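Local coordinates for protein Mypaa.01249.c (Mycobacterium paratuberculosis, PDB 3RD5) that is probably an oxidoreductase of the short-chain dehydrogenase/reductase family, built on a Rossmann-type fold, whose substrate and reaction remain unidentified, at residues V19-A24 and A30-E35; D70-S75 and A94-V99; A171-T176 and V262-R267. All coordinates share one frame; numbering follows the deposited sequence. Where two conformers were deposited one is given.

In the fold
The three contacts show how chemistry changes with place in one Rossmann-type fold. Contact 1 is the core case, strand 18-22 against the helix that follows it, all three touching residues buried and the meeting purely apolar. Contact 2, partly buried, joins loops that follow strands 63-68 and 87-92 through a methyl pair and an amide beside a methyl, its polar bonds lying within 70-75; it adjoins contact 1, since T22 OG1 lies 2.9 Å from A94 N, a probable hydrogen bond. Contact 3, also partly buried, stands about 22 Å from contact 1 between centres and across the chain's centre from it; it packs the loop 262-267 on helix 161-185 through two leucines, the stem of R264, a backbone carbonyl and one water.

Contact 1. Residues V19-A24 and A30-E35; sequences VVITGA and AVTARE
I21 and A33 mark the nearest approach of strand 18-22 to helix 27-38, their CA atoms 7.3 Å apart, in the first beta-alpha-beta unit of the fold. A single side chain from the strand makes the contact; I21 was modelled in two conformers, and the distances hold for the one given. I21 carries CG1 anti to its carbonyl carbon (chi1 -53°) and runs on extended to CD1, which reaches the helix backbone itself: I21 CD1 lies 3.6 Å from A33 CA. The methyl A33 CB touches the same atom, 3.9 Å from I21 CD1, and on the neighbouring residue the methyl branch of T32 completes the seat, with T32 CG2 4.1 Å from I21 CD1. The first torsion of T32, -56°, holds CG2 anti to the backbone N and sets OG1 anti to the carbonyl carbon, where the hydroxyl bonds to L28 O one turn earlier. Nearby, V43 and M45 of strand 42-47 pack on both I21 and A33. With a small residue at A33, the isoleucine tip can rest directly on the helix backbone. The cohesion across this interface is therefore apolar packing, while the threonine's hydroxyl bonds within its own helix and the I21 backbone pairs with I44 in the sheet.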
loop_
_atom_site.group_PDB
_atom_site.type_symbol
_atom_site.label_atom_id
_atom_site.label_comp_id
_atom_site.label_asym_id
_atom_site.label_seq_id
_atom_site.Cartn_x
_atom_site.Cartn_y
_atom_site.Cartn_z
ATOM N N VAL A 19 0.395 -12.693 6.285
ATOM C CA VAL A 19 0.136 -11.479 5.519
ATOM C C VAL A 19 0.106 -10.304 6.478
ATOM O O VAL A 19 -0.704 -10.285 7.417
ATOM C CB VAL A 19 -1.189 -11.556 4.754
ATOM C CG1 VAL A 19 -1.397 -10.272 3.942
ATOM C CG2 VAL A 19 -1.218 -12.812 3.833
ATOM N N VAL A 20 0.969 -9.311 6.275
ATOM C CA VAL A 20 0.929 -8.069 7.018
ATOM C C VAL A 20 0.125 -7.077 6.236
ATOM O O VAL A 20 0.414 -6.894 5.037
ATOM C CB VAL A 20 2.355 -7.503 7.266
ATOM C CG1 VAL A 20 2.298 -6.111 7.930
ATOM C CG2 VAL A 20 3.147 -8.463 8.154
ATOM N N ILE A 21 -0.848 -6.413 6.858
ATOM C CA ILE A 21 -1.733 -5.436 6.194
ATOM C C ILE A 21 -1.737 -4.161 7.003
ATOM O O ILE A 21 -2.134 -4.187 8.173
ATOM C CB ILE A 21 -3.225 -5.941 6.088
ATOM C CG1 ILE A 21 -3.288 -7.331 5.443
ATOM C CG2 ILE A 21 -4.083 -4.909 5.291
ATOM C CD1 ILE A 21 -4.728 -7.877 5.298
ATOM N N THR A 22 -1.351 -3.031 6.412
ATOM C CA THR A 22 -1.500 -1.764 7.109
ATOM C C THR A 22 -2.944 -1.295 6.978
ATOM O O THR A 22 -3.572 -1.451 5.916
ATOM C CB THR A 22 -0.535 -0.712 6.606
ATOM O OG1 THR A 22 -0.832 -0.406 5.234
ATOM C CG2 THR A 22 0.956 -1.189 6.709
ATOM N N GLY A 23 -3.491 -0.751 8.059
ATOM C CA GLY A 23 -4.881 -0.307 7.998
ATOM C C GLY A 23 -5.131 1.020 8.555
ATOM O O GLY A 23 -4.347 1.536 9.326
ATOM N N ALA A 24 -6.261 1.588 8.126
ATOM C CA ALA A 24 -6.726 2.876 8.562
ATOM C C ALA A 24 -8.071 2.716 9.289
ATOM O O ALA A 24 -8.794 3.707 9.455
ATOM C CB ALA A 24 -6.831 3.798 7.321
ATOM N N ALA A 30 -10.303 -3.881 6.323
ATOM C CA ALA A 30 -11.005 -4.892 7.085
ATOM C C ALA A 30 -11.444 -6.052 6.203
ATOM O O ALA A 30 -11.277 -7.215 6.584
ATOM C CB ALA A 30 -12.192 -4.303 7.810
ATOM N N VAL A 31 -12.006 -5.760 5.035
ATOM C CA VAL A 31 -12.452 -6.814 4.124
ATOM C C VAL A 31 -11.265 -7.602 3.574
ATOM O O VAL A 31 -11.302 -8.824 3.444
ATOM C CB VAL A 31 -13.345 -6.283 2.996
ATOM C CG1 VAL A 31 -13.683 -7.404 1.976
ATOM C CG2 VAL A 31 -14.634 -5.641 3.569
ATOM N N THR A 32 -10.167 -6.893 3.266
ATOM C CA THR A 32 -8.993 -7.560 2.742
ATOM C C THR A 32 -8.491 -8.599 3.789
ATOM O O THR A 32 -8.223 -9.750 3.450
ATOM C CB THR A 32 -7.885 -6.561 2.404
ATOM O OG1 THR A 32 -8.389 -5.563 1.482
ATOM C CG2 THR A 32 -6.709 -7.253 1.761
ATOM N N ALA A 33 -8.410 -8.168 5.046
ATOM C CA ALA A 33 -8.021 -9.056 6.146
ATOM C C ALA A 33 -8.988 -10.200 6.319
ATOM O O ALA A 33 -8.565 -11.365 6.455
ATOM C CB ALA A 33 -7.907 -8.257 7.446
ATOM N N ARG A 34 -10.280 -9.877 6.323
ATOM C CA ARG A 34 -11.348 -10.872 6.542
ATOM C C ARG A 34 -11.242 -11.996 5.511
ATOM O O ARG A 34 -11.338 -13.193 5.856
ATOM C CB ARG A 34 -12.732 -10.191 6.499
ATOM C CG ARG A 34 -13.899 -11.098 6.773
ATOM C CD ARG A 34 -15.216 -10.395 6.420
ATOM N NE ARG A 34 -15.431 -10.367 4.956
ATOM C CZ ARG A 34 -16.225 -9.512 4.306
ATOM N NH1 ARG A 34 -16.891 -8.539 4.944
ATOM N NH2 ARG A 34 -16.367 -9.649 3.005
ATOM N N GLU A 35 -11.104 -11.649 4.224
ATOM C CA GLU A 35 -11.117 -12.661 3.175
ATOM C C GLU A 35 -9.850 -13.508 3.206
ATOM O O GLU A 35 -9.906 -14.725 3.001
ATOM C CB GLU A 35 -11.298 -12.023 1.801
ATOM C CG GLU A 35 -12.633 -11.316 1.603
ATOM C CD GLU A 35 -13.834 -12.250 1.484
ATOM O OE1 GLU A 35 -13.679 -13.446 1.250
ATOM O OE2 GLU A 35 -14.983 -11.737 1.540
#

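Contact 2. Residues D70-S75 and A94-V99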
loop_
_atom_site.group_PDB
_atom_site.type_symbol
_atom_site.label_atom_id
_atom_site.label_comp_id
_atom_site.label_asym_id
_atom_site.label_seq_id
_atom_site.Cartn_x
_atom_site.Cartn_y
_atom_site.Cartn_z
ATOM N N ASP A 70 1.964 3.397 13.742
ATOM C CA ASP A 70 1.632 4.744 13.341
ATOM C C ASP A 70 2.514 5.141 12.160
ATOM O O ASP A 70 3.694 5.468 12.342
ATOM C CB ASP A 70 1.855 5.720 14.499
ATOM C CG ASP A 70 1.451 7.134 14.177
ATOM O OD1 ASP A 70 1.006 7.401 13.049
ATOM O OD2 ASP A 70 1.582 8.014 15.111
ATOM N N LEU A 71 1.973 5.071 10.950
ATOM C CA LEU A 71 2.703 5.422 9.739
ATOM C C LEU A 71 3.164 6.864 9.691
ATOM O O LEU A 71 4.023 7.175 8.896
ATOM C CB LEU A 71 1.880 5.113 8.484
ATOM C CG LEU A 71 1.724 3.613 8.154
ATOM C CD1 LEU A 71 0.551 3.466 7.160
ATOM C CD2 LEU A 71 3.048 3.094 7.505
ATOM N N GLN A 72 2.616 7.729 10.545
ATOM C CA GLN A 72 3.044 9.130 10.692
ATOM C C GLN A 72 4.151 9.336 11.703
ATOM O O GLN A 72 4.413 10.478 12.109
ATOM C CB GLN A 72 1.851 10.039 11.045
ATOM C CG GLN A 72 0.737 9.945 10.003
ATOM C CD GLN A 72 -0.365 10.991 10.150
ATOM O OE1 GLN A 72 -0.172 12.058 10.754
ATOM N NE2 GLN A 72 -1.491 10.736 9.489
ATOM N N ASP A 73 4.810 8.259 12.098
ATOM C CA ASP A 73 5.906 8.324 13.103
ATOM C C ASP A 73 6.921 7.240 12.733
ATOM O O ASP A 73 6.684 6.064 12.955
ATOM C CB ASP A 73 5.306 8.147 14.503
ATOM C CG ASP A 73 6.325 8.163 15.623
ATOM O OD1 ASP A 73 7.537 8.076 15.362
ATOM O OD2 ASP A 73 5.892 8.290 16.809
ATOM N N LEU A 74 8.026 7.641 12.113
ATOM C CA LEU A 74 9.000 6.648 11.683
ATOM C C LEU A 74 9.544 5.784 12.810
ATOM O O LEU A 74 9.932 4.627 12.588
ATOM C CB LEU A 74 10.123 7.298 10.863
ATOM C CG LEU A 74 9.738 7.868 9.515
ATOM C CD1 LEU A 74 10.919 8.673 8.924
ATOM C CD2 LEU A 74 9.345 6.739 8.547
ATOM N N SER A 75 9.591 6.300 14.044
ATOM C CA SER A 75 10.014 5.465 15.164
ATOM C C SER A 75 9.050 4.327 15.458
ATOM O O SER A 75 9.475 3.232 15.800
ATOM C CB SER A 75 10.273 6.292 16.426
ATOM O OG SER A 75 9.081 6.769 17.067
ATOM N N ALA A 94 -3.082 1.083 4.057
ATOM C CA ALA A 94 -3.561 2.232 4.815
ATOM C C ALA A 94 -3.416 3.501 4.003
ATOM O O ALA A 94 -2.410 3.724 3.358
ATOM C CB ALA A 94 -2.751 2.405 6.115
ATOM N N GLY A 95 -4.380 4.395 4.105
ATOM C CA GLY A 95 -4.249 5.694 3.466
ATOM C C GLY A 95 -5.166 6.708 4.105
ATOM O O GLY A 95 -6.186 6.366 4.740
ATOM N N ILE A 96 -4.775 7.960 3.951
ATOM C CA ILE A 96 -5.654 9.085 4.200
ATOM C C ILE A 96 -5.835 9.841 2.881
ATOM O O ILE A 96 -4.977 9.814 2.012
ATOM C CB ILE A 96 -5.126 10.003 5.336
ATOM C CG1 ILE A 96 -3.767 10.569 5.027
ATOM C CG2 ILE A 96 -5.113 9.220 6.685
ATOM C CD1 ILE A 96 -3.277 11.628 6.079
ATOM N N MET A 97 -6.929 10.576 2.758
ATOM C CA MET A 97 -7.369 11.094 1.477
ATOM C C MET A 97 -7.996 12.492 1.564
ATOM O O MET A 97 -9.067 12.669 2.163
ATOM C CB MET A 97 -8.383 10.120 0.789
ATOM C CG MET A 97 -8.809 10.564 -0.584
ATOM S SD MET A 97 -9.839 9.332 -1.464
ATOM C CE MET A 97 -11.395 9.455 -0.557
ATOM N N ALA A 98 -7.354 13.445 0.891
ATOM C CA ALA A 98 -7.907 14.802 0.682
ATOM C C ALA A 98 -8.275 15.502 1.978
ATOM O O ALA A 98 -9.324 16.098 2.140
ATOM C CB ALA A 98 -9.075 14.740 -0.287
ATOM N N VAL A 99 -7.353 15.432 2.918
ATOM C CA VAL A 99 -7.435 16.043 4.252
ATOM C C VAL A 99 -6.772 17.443 4.234
ATOM O O VAL A 99 -6.050 17.778 3.288
ATOM C CB VAL A 99 -6.751 15.156 5.303
ATOM C CG1 VAL A 99 -7.528 13.814 5.459
ATOM C CG2 VAL A 99 -5.291 14.904 4.983
#
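D73 OD1 is gripped by more than one group of S75 at the start of helix 74-82: S75 OG donates to D73 OD1 over 2.6 Å, on the syn side but 31° out of the carboxylate plane, and S75 N adds a weak bond to the same oxygen. D73 is thus the N-cap. A type I turn from D70 to D73 leads into the cap, and D70 OD1 accepts from Q72 N at 3.0 Å in an Asx turn, the N-H coming from above the carboxylate plane, 52° out of it. R48 pairs with the same D70 oxygen in a salt bridge. The turn presents two side chains to the loop 94-99. L71 brings one methyl against another, L71 CD1 lying 3.6 Å from A94 CB. Q72, extended beyond CG, meets I96 from the opposite direction, and its amide nitrogen comes to rest beside a methyl, Q72 NE2 being 4.0 Å from I96 CD1. N115 ND2 bonds to I96 O. A94 and G95, with the two asparagines before them, form the NNAG sequence of classical short-chain dehydrogenases, which in relatives lines the cofactor cleft.

Contact 3. Residues A171-T176 and V262-R267; sequences ANLLFT and VGRSRR
R264 and L173 bring the loop after strand 259-261 onto helix 161-185, the long helix that in classical short-chain dehydrogenases carries the YxxxK motif, here with K169 one turn before L173. The loop enters at V262 and reaches the helix at R264. There the aliphatic root of the arginine packs on a leucine methyl, R264 CB lying 4.2 Å from L173 CD1. The chain of R264 begins with CG between the backbone N and carbonyl carbon (chi1 68°), and its guanidinium meets L173 CD2 obliquely. The charged end is held elsewhere, in a salt bridge from NH1 to D246. That nitrogen also donates to a water 2.9 Å from R264 NH1, lying in the guanidinium plane at its edge; the water in turn gives a weak bond to L173 O. One leucine therefore offers the arginine both a hydrocarbon surface and, through solvent, its backbone carbonyl. Past S265, the backbone nitrogens of R266 and R267 bind the sulfonate of a bound HEPES molecule, probably from the crystallisation liquor. The side chain of R267 leads away from the helix, with NE bonded to G145 O. Its backbone carbonyl does the touching instead: L174, with CG anti to its carbonyl carbon (chi1 -69°), extends a methyl so that L174 CD2 lies 3.6 Å from R267 O.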
loop_
_atom_site.group_PDB
_atom_site.type_symbol
_atom_site.label_atom_id
_atom_site.label_comp_id
_atom_site.label_asym_id
_atom_site.label_seq_id
_atom_site.Cartn_x
_atom_site.Cartn_y
_atom_site.Cartn_z
ATOM N N ALA A 171 3.161 8.517 -6.246
ATOM C CA ALA A 171 4.321 7.980 -5.542
ATOM C C ALA A 171 4.209 6.482 -5.279
ATOM O O ALA A 171 5.165 5.731 -5.460
ATOM C CB ALA A 171 4.595 8.750 -4.248
ATOM N N ASN A 172 2.997 6.010 -4.941
ATOM C CA ASN A 172 2.780 4.583 -4.693
ATOM C C ASN A 172 3.123 3.741 -5.922
ATOM O O ASN A 172 3.663 2.630 -5.811
ATOM C CB ASN A 172 1.314 4.283 -4.350
ATOM C CG ASN A 172 0.826 4.796 -2.999
ATOM O OD1 ASN A 172 -0.370 5.139 -2.888
ATOM N ND2 ASN A 172 1.659 4.768 -1.949
ATOM N N LEU A 173 2.806 4.248 -7.112
ATOM C CA LEU A 173 3.109 3.548 -8.362
ATOM C C LEU A 173 4.595 3.610 -8.740
ATOM O O LEU A 173 5.188 2.606 -9.150
ATOM C CB LEU A 173 2.210 4.059 -9.514
ATOM C CG LEU A 173 0.766 3.626 -9.354
ATOM C CD1 LEU A 173 -0.123 4.310 -10.394
ATOM C CD2 LEU A 173 0.614 2.102 -9.604
ATOM N N LEU A 174 5.182 4.799 -8.623
ATOM C CA LEU A 174 6.612 4.960 -8.893
ATOM C C LEU A 174 7.435 4.119 -7.921
ATOM O O LEU A 174 8.494 3.578 -8.284
ATOM C CB LEU A 174 6.970 6.430 -8.802
ATOM C CG LEU A 174 6.412 7.337 -9.898
ATOM C CD1 LEU A 174 6.629 8.807 -9.511
ATOM C CD2 LEU A 174 7.042 7.045 -11.275
ATOM N N PHE A 175 6.972 4.026 -6.679
ATOM C CA PHE A 175 7.564 3.135 -5.644
ATOM C C PHE A 175 7.574 1.697 -6.129
ATOM O O PHE A 175 8.585 0.976 -6.073
ATOM C CB PHE A 175 6.767 3.263 -4.350
ATOM C CG PHE A 175 7.136 2.257 -3.316
ATOM C CD1 PHE A 175 8.324 2.292 -2.648
ATOM C CD2 PHE A 175 6.209 1.297 -2.980
ATOM C CE1 PHE A 175 8.620 1.347 -1.669
ATOM C CE2 PHE A 175 6.473 0.392 -1.977
ATOM C CZ PHE A 175 7.704 0.409 -1.346
ATOM N N THR A 176 6.406 1.243 -6.595
ATOM C CA THR A 176 6.252 -0.129 -7.075
ATOM C C THR A 176 7.176 -0.445 -8.259
ATOM O O THR A 176 7.860 -1.484 -8.261
ATOM C CB THR A 176 4.812 -0.370 -7.459
ATOM O OG1 THR A 176 3.947 -0.208 -6.316
ATOM C CG2 THR A 176 4.579 -1.805 -8.068
ATOM N N VAL A 262 -4.345 -3.335 -15.395
ATOM C CA VAL A 262 -4.794 -2.071 -15.970
ATOM C C VAL A 262 -3.588 -1.159 -16.243
ATOM O O VAL A 262 -2.472 -1.464 -15.837
ATOM C CB VAL A 262 -5.802 -1.362 -15.070
ATOM C CG1 VAL A 262 -7.098 -2.185 -14.970
ATOM C CG2 VAL A 262 -5.211 -1.059 -13.685
ATOM N N GLY A 263 -3.844 -0.089 -16.966
ATOM C CA GLY A 263 -2.828 0.903 -17.288
ATOM C C GLY A 263 -2.660 1.956 -16.215
ATOM O O GLY A 263 -3.297 1.938 -15.155
ATOM N N ARG A 264 -1.713 2.845 -16.477
ATOM C CA ARG A 264 -1.372 3.922 -15.550
ATOM C C ARG A 264 -0.887 5.151 -16.359
ATOM O O ARG A 264 -0.662 5.073 -17.572
ATOM C CB ARG A 264 -0.300 3.477 -14.543
ATOM C CG ARG A 264 1.067 3.237 -15.158
ATOM C CD ARG A 264 1.993 2.528 -14.176
ATOM N NE ARG A 264 1.696 1.105 -14.195
ATOM C CZ ARG A 264 2.389 0.171 -13.522
ATOM N NH1 ARG A 264 3.364 0.505 -12.707
ATOM N NH2 ARG A 264 2.077 -1.100 -13.744
ATOM N N SER A 265 -0.729 6.279 -15.677
ATOM C CA SER A 265 -0.398 7.526 -16.333
ATOM C C SER A 265 1.018 7.534 -16.925
ATOM O O SER A 265 1.894 6.747 -16.536
ATOM C CB SER A 265 -0.523 8.694 -15.353
ATOM O OG SER A 265 0.571 8.695 -14.433
ATOM N N ARG A 266 1.240 8.455 -17.857
ATOM C CA ARG A 266 2.544 8.636 -18.450
ATOM C C ARG A 266 3.571 8.989 -17.370
ATOM O O ARG A 266 4.675 8.461 -17.359
ATOM C CB ARG A 266 2.494 9.718 -19.523
ATOM C CG ARG A 266 1.662 9.340 -20.731
ATOM C CD ARG A 266 1.429 10.611 -21.585
ATOM N NE ARG A 266 0.662 10.329 -22.799
ATOM C CZ ARG A 266 -0.136 11.195 -23.429
ATOM N NH1 ARG A 266 -0.322 12.438 -22.964
ATOM N NH2 ARG A 266 -0.771 10.812 -24.538
ATOM N N ARG A 267 3.195 9.864 -16.431
ATOM C CA ARG A 267 4.122 10.198 -15.344
ATOM C C ARG A 267 4.449 9.012 -14.446
ATOM O O ARG A 267 5.549 8.899 -13.921
ATOM C CB ARG A 267 3.614 11.396 -14.542
ATOM C CG ARG A 267 3.748 12.662 -15.336
ATOM C CD ARG A 267 3.536 13.936 -14.533
ATOM N NE ARG A 267 2.160 14.122 -14.124
ATOM C CZ ARG A 267 1.201 14.734 -14.826
ATOM N NH1 ARG A 267 -0.006 14.899 -14.282
ATOM N NH2 ARG A 267 1.414 15.216 -16.050
HETATM O O HOH W 1 4.537 3.040 -11.943
#